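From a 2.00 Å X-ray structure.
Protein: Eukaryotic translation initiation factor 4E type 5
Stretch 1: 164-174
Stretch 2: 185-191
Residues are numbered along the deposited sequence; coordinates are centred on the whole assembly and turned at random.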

ATOM      1  N   ARG A 164       9.340  15.082   3.270  1.00 43.87           N
ATOM      2  CA  ARG A 164       8.480  15.208   2.088  1.00 44.32           C
ATOM      3  C   ARG A 164       7.002  14.856   2.389  1.00 44.35           C
ATOM      4  O   ARG A 164       6.157  14.969   1.505  1.00 44.20           O
ATOM      5  N   SER A 165       6.706  14.409   3.623  1.00 44.16           N
ATOM      6  CA  SER A 165       5.401  13.961   4.080  1.00 44.36           C
ATOM      7  C   SER A 165       4.278  14.981   3.882  1.00 44.97           C
ATOM      8  O   SER A 165       3.253  14.632   3.302  1.00 45.01           O
ATOM      9  N   HIS A 166       4.459  16.223   4.358  1.00 44.85           N
ATOM     10  CA  HIS A 166       3.424  17.236   4.221  1.00 45.42           C
ATOM     11  C   HIS A 166       3.065  17.511   2.752  1.00 44.50           C
ATOM     12  O   HIS A 166       1.888  17.539   2.427  1.00 44.32           O
ATOM     13  N   ALA A 167       4.056  17.654   1.872  1.00 43.58           N
ATOM     14  CA  ALA A 167       3.788  17.897   0.457  1.00 43.39           C
ATOM     15  C   ALA A 167       3.047  16.731  -0.209  1.00 42.90           C
ATOM     16  O   ALA A 167       2.125  16.975  -0.983  1.00 42.87           O
ATOM     17  N   VAL A 168       3.427  15.475   0.103  1.00 41.84           N
ATOM     18  CA  VAL A 168       2.780  14.309  -0.478  1.00 41.48           C
ATOM     19  C   VAL A 168       1.346  14.192   0.054  1.00 40.71           C
ATOM     20  O   VAL A 168       0.419  13.975  -0.727  1.00 40.85           O
ATOM     21  N   ALA A 169       1.164  14.329   1.376  1.00 39.60           N
ATOM     22  CA  ALA A 169      -0.156  14.228   1.975  1.00 39.77           C
ATOM     23  C   ALA A 169      -1.094  15.309   1.445  1.00 40.04           C
ATOM     24  O   ALA A 169      -2.240  15.005   1.128  1.00 40.54           O
ATOM     25  N   GLU A 170      -0.603  16.553   1.294  1.00 39.79           N
ATOM     26  CA  GLU A 170      -1.445  17.635   0.767  1.00 39.77           C
ATOM     27  C   GLU A 170      -1.752  17.424  -0.713  1.00 39.61           C
ATOM     28  O   GLU A 170      -2.863  17.707  -1.151  1.00 39.97           O
ATOM     29  N   PHE A 171      -0.806  16.855  -1.474  1.00 38.75           N
ATOM     30  CA  PHE A 171      -1.040  16.544  -2.886  1.00 38.34           C
ATOM     31  C   PHE A 171      -2.177  15.520  -2.999  1.00 36.50           C
ATOM     32  O   PHE A 171      -3.062  15.690  -3.827  1.00 35.55           O
ATOM     33  N   LEU A 172      -2.147  14.471  -2.160  1.00 35.74           N
ATOM     34  CA  LEU A 172      -3.176  13.443  -2.182  1.00 35.87           C
ATOM     35  C   LEU A 172      -4.527  14.039  -1.784  1.00 36.36           C
ATOM     36  O   LEU A 172      -5.532  13.725  -2.414  1.00 37.32           O
ATOM     37  N   ALA A 173      -4.556  14.917  -0.765  1.00 35.70           N
ATOM     38  CA  ALA A 173      -5.804  15.522  -0.313  1.00 35.36           C
ATOM     39  C   ALA A 173      -6.421  16.427  -1.376  1.00 35.09           C
ATOM     40  O   ALA A 173      -7.632  16.420  -1.545  1.00 35.70           O
ATOM     41  N   GLU A 174      -5.605  17.222  -2.078  1.00 34.51           N
ATOM     42  CA  GLU A 174      -6.134  18.080  -3.138  1.00 34.72           C
ATOM     43  C   GLU A 174      -6.650  17.227  -4.314  1.00 33.63           C
ATOM     44  O   GLU A 174      -7.687  17.572  -4.881  1.00 33.76           O
ATOM     45  N   SER A 185     -16.089   9.757   3.290  1.00 28.85           N
ATOM     46  CA  SER A 185     -15.739   8.459   2.704  1.00 29.73           C
ATOM     47  C   SER A 185     -14.259   8.064   2.791  1.00 30.20           C
ATOM     48  O   SER A 185     -13.879   6.973   2.335  1.00 30.69           O
ATOM     49  N   TYR A 186     -13.419   8.953   3.320  1.00 29.58           N
ATOM     50  CA  TYR A 186     -11.989   8.681   3.415  1.00 30.00           C
ATOM     51  C   TYR A 186     -11.291   9.580   4.421  1.00 30.51           C
ATOM     52  O   TYR A 186     -11.789  10.645   4.749  1.00 29.42           O
ATOM     53  N   ASN A 187     -10.082   9.200   4.835  1.00 31.80           N
ATOM     54  CA  ASN A 187      -9.254  10.047   5.679  1.00 33.39           C
ATOM     55  C   ASN A 187      -7.769   9.814   5.419  1.00 33.53           C
ATOM     56  O   ASN A 187      -7.346   8.702   5.059  1.00 32.75           O
ATOM     57  N   ILE A 188      -6.982  10.887   5.561  1.00 34.00           N
ATOM     58  CA  ILE A 188      -5.557  10.847   5.332  1.00 35.39           C
ATOM     59  C   ILE A 188      -4.868  11.254   6.613  1.00 36.75           C
ATOM     60  O   ILE A 188      -5.223  12.266   7.217  1.00 37.09           O
ATOM     61  N   ALA A 189      -3.883  10.467   7.036  1.00 37.61           N
ATOM     62  CA  ALA A 189      -3.145  10.765   8.249  1.00 39.21           C
ATOM     63  C   ALA A 189      -1.649  10.577   8.032  1.00 40.19           C
ATOM     64  O   ALA A 189      -1.238   9.702   7.277  1.00 40.64           O
ATOM     65  N   GLU A 190      -0.838  11.403   8.680  1.00 40.40           N
ATOM     66  CA  GLU A 190       0.614  11.274   8.639  1.00 41.10           C
ATOM     67  C   GLU A 190       1.041  10.742   9.994  1.00 42.13           C
ATOM     68  O   GLU A 190       0.549  11.208  11.030  1.00 42.35           O
ATOM     69  N   ALA A 191       1.950   9.780  10.003  1.00 42.54           N
ATOM     70  CA  ALA A 191       2.417   9.191  11.255  1.00 43.54           C
ATOM     71  C   ALA A 191       3.837   8.682  11.144  1.00 44.17           C
ATOM     72  O   ALA A 191       4.309   8.376  10.048  1.00 44.18           O
TER

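The most unusual feature of this contact is its watery end: Tyr186 OH lies 4.4 Å from Ala173 O, too far for a direct bond, and a single water fills the gap, donating to Ala173 O at 2.9 Å and hydrogen-bonding to Tyr186 OH at 2.6 Å. Tyr186 (chi1 p) has the reach to bring its hydroxyl to the helix.

Helix 165-174 runs antiparallel to strand 186-191, their axes 9.3 Å apart at closest approach. Alternation along the strand turns Tyr186, Ile188 and Glu190 toward the helix, while Ala189 and Ala191 point away. Ile188 (m, t) supplies the apolar centre. Its CD1 lies 4.0 Å from Ala173 CB and 4.2 Å from Leu172 CB, and its CG2 is 4.4 Å from Ala169 CB. The small alanines let the branched side chain lie close to the helix backbone, with CD1 3.8 Å from Ala173 CA. Leu172 (m, t) also points toward the strand.

Glu190 (m, t) extends to the first turn of the helix, its CD 3.8 Å from Ala169 CB. There Ser165 OG (chi1 t) sits 2.9 Å from Glu190 OE1, within hydrogen-bonding distance, although its proton has another acceptor within reach. Glu190 OE2 lies at the edge of the His166 ring, 4.0 Å from His166 ND1.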

ATOM      1  CB  ARG A 164       8.997  14.321   0.936  1.00 46.16           C
ATOM      2  CG  ARG A 164      10.425  14.641   0.484  1.00 50.22           C
ATOM      3  CD  ARG A 164      10.575  16.067  -0.025  1.00 54.46           C
ATOM      4  NE  ARG A 164      11.832  16.268  -0.753  0.70 59.00           N
ATOM      5  CZ  ARG A 164      12.818  17.064  -0.347  0.70 62.50           C
ATOM      6  NH1 ARG A 164      12.709  17.741   0.792  0.70 62.12           N
ATOM      7  NH2 ARG A 164      13.920  17.190  -1.076  0.70 62.88           N
ATOM      8  CB  SER A 165       5.487  13.527   5.542  1.00 44.53           C
ATOM      9  OG  SER A 165       4.350  12.776   5.925  1.00 45.52           O
ATOM     10  CB  HIS A 166       3.771  18.517   4.985  1.00 47.31           C
ATOM     11  CG  HIS A 166       2.662  19.522   4.970  1.00 52.30           C
ATOM     12  ND1 HIS A 166       1.420  19.235   5.522  1.00 55.09           N
ATOM     13  CD2 HIS A 166       2.635  20.779   4.464  1.00 53.90           C
ATOM     14  CE1 HIS A 166       0.685  20.325   5.338  1.00 55.65           C
ATOM     15  NE2 HIS A 166       1.375  21.282   4.713  1.00 55.26           N
ATOM     16  CB  ALA A 167       5.080  18.186  -0.287  1.00 43.67           C
ATOM     17  CB  VAL A 168       3.600  13.014  -0.178  1.00 42.57           C
ATOM     18  CG1 VAL A 168       2.826  11.763  -0.574  1.00 43.22           C
ATOM     19  CG2 VAL A 168       4.953  13.038  -0.876  1.00 43.39           C
ATOM     20  CB  ALA A 169      -0.062  14.310   3.489  1.00 39.99           C
ATOM     21  CB  GLU A 170      -0.835  19.018   1.008  1.00 41.47           C
ATOM     22  CG  GLU A 170      -1.832  20.152   0.832  1.00 47.25           C
ATOM     23  CD  GLU A 170      -3.103  20.037   1.659  0.60 53.07           C
ATOM     24  OE1 GLU A 170      -3.009  19.704   2.864  0.60 53.80           O
ATOM     25  OE2 GLU A 170      -4.198  20.275   1.099  0.60 54.32           O
ATOM     26  CB  PHE A 171       0.225  15.986  -3.556  1.00 39.18           C
ATOM     27  CG  PHE A 171      -0.045  15.597  -4.987  1.00 41.52           C
ATOM     28  CD1 PHE A 171      -0.202  16.563  -5.967  1.00 42.93           C
ATOM     29  CD2 PHE A 171      -0.250  14.275  -5.336  1.00 43.19           C
ATOM     30  CE1 PHE A 171      -0.491  16.207  -7.279  1.00 44.10           C
ATOM     31  CE2 PHE A 171      -0.543  13.923  -6.651  1.00 44.36           C
ATOM     32  CZ  PHE A 171      -0.646  14.887  -7.615  1.00 43.98           C
ATOM     33  CB  LEU A 172      -2.810  12.283  -1.243  1.00 35.66           C
ATOM     34  CG  LEU A 172      -1.664  11.405  -1.690  1.00 37.05           C
ATOM     35  CD1 LEU A 172      -1.177  10.493  -0.534  1.00 38.27           C
ATOM     36  CD2 LEU A 172      -2.067  10.598  -2.884  1.00 37.36           C
ATOM     37  CB  ALA A 173      -5.582  16.298   0.978  1.00 35.33           C
ATOM     38  CB  GLU A 174      -5.097  19.102  -3.601  1.00 36.87           C
ATOM     39  CG  GLU A 174      -4.796  20.141  -2.551  1.00 42.57           C
ATOM     40  CD  GLU A 174      -4.006  21.317  -3.092  1.00 50.99           C
ATOM     41  OE1 GLU A 174      -3.128  21.096  -3.957  1.00 51.39           O
ATOM     42  OE2 GLU A 174      -4.271  22.459  -2.657  1.00 54.89           O
ATOM     43  CB  SER A 185     -16.186   8.423   1.250  1.00 30.96           C
ATOM     44  OG  SER A 185     -15.395   9.306   0.474  1.00 31.91           O
ATOM     45  CB  TYR A 186     -11.295   8.826   2.034  1.00 29.94           C
ATOM     46  CG  TYR A 186     -11.214  10.255   1.522  1.00 30.39           C
ATOM     47  CD1 TYR A 186     -12.270  10.828   0.819  1.00 30.43           C
ATOM     48  CD2 TYR A 186     -10.066  11.009   1.684  1.00 30.90           C
ATOM     49  CE1 TYR A 186     -12.210  12.128   0.362  1.00 31.08           C
ATOM     50  CE2 TYR A 186      -9.989  12.313   1.205  1.00 31.65           C
ATOM     51  CZ  TYR A 186     -11.066  12.866   0.549  1.00 32.27           C
ATOM     52  OH  TYR A 186     -11.004  14.130   0.033  1.00 33.62           O
ATOM     53  CB  ASN A 187      -9.601   9.945   7.160  1.00 35.83           C
ATOM     54  CG  ASN A 187      -9.521   8.556   7.683  1.00 41.46           C
ATOM     55  OD1 ASN A 187      -8.418   8.038   7.950  1.00 44.63           O
ATOM     56  ND2 ASN A 187     -10.693   7.916   7.840  1.00 41.37           N
ATOM     57  CB  ILE A 188      -5.142  11.771   4.158  1.00 36.51           C
ATOM     58  CG1 ILE A 188      -5.873  11.379   2.871  1.00 37.96           C
ATOM     59  CG2 ILE A 188      -3.617  11.730   3.956  1.00 36.82           C
ATOM     60  CD1 ILE A 188      -5.747  12.335   1.775  1.00 39.79           C
ATOM     61  CB  ALA A 189      -3.622   9.868   9.378  1.00 39.45           C
ATOM     62  CB  GLU A 190       1.281  12.626   8.401  1.00 42.21           C
ATOM     63  CG  GLU A 190       0.875  13.272   7.096  1.00 46.31           C
ATOM     64  CD  GLU A 190       1.357  14.703   6.999  1.00 52.50           C
ATOM     65  OE1 GLU A 190       2.590  14.907   6.896  1.00 53.21           O
ATOM     66  OE2 GLU A 190       0.507  15.620   7.053  1.00 54.63           O
ATOM     67  CB  ALA A 191       1.486   8.047  11.674  1.00 43.79           C
TER
HETATM   68  O   HOH W   1      -9.058  15.627   0.893  1.00 37.72           O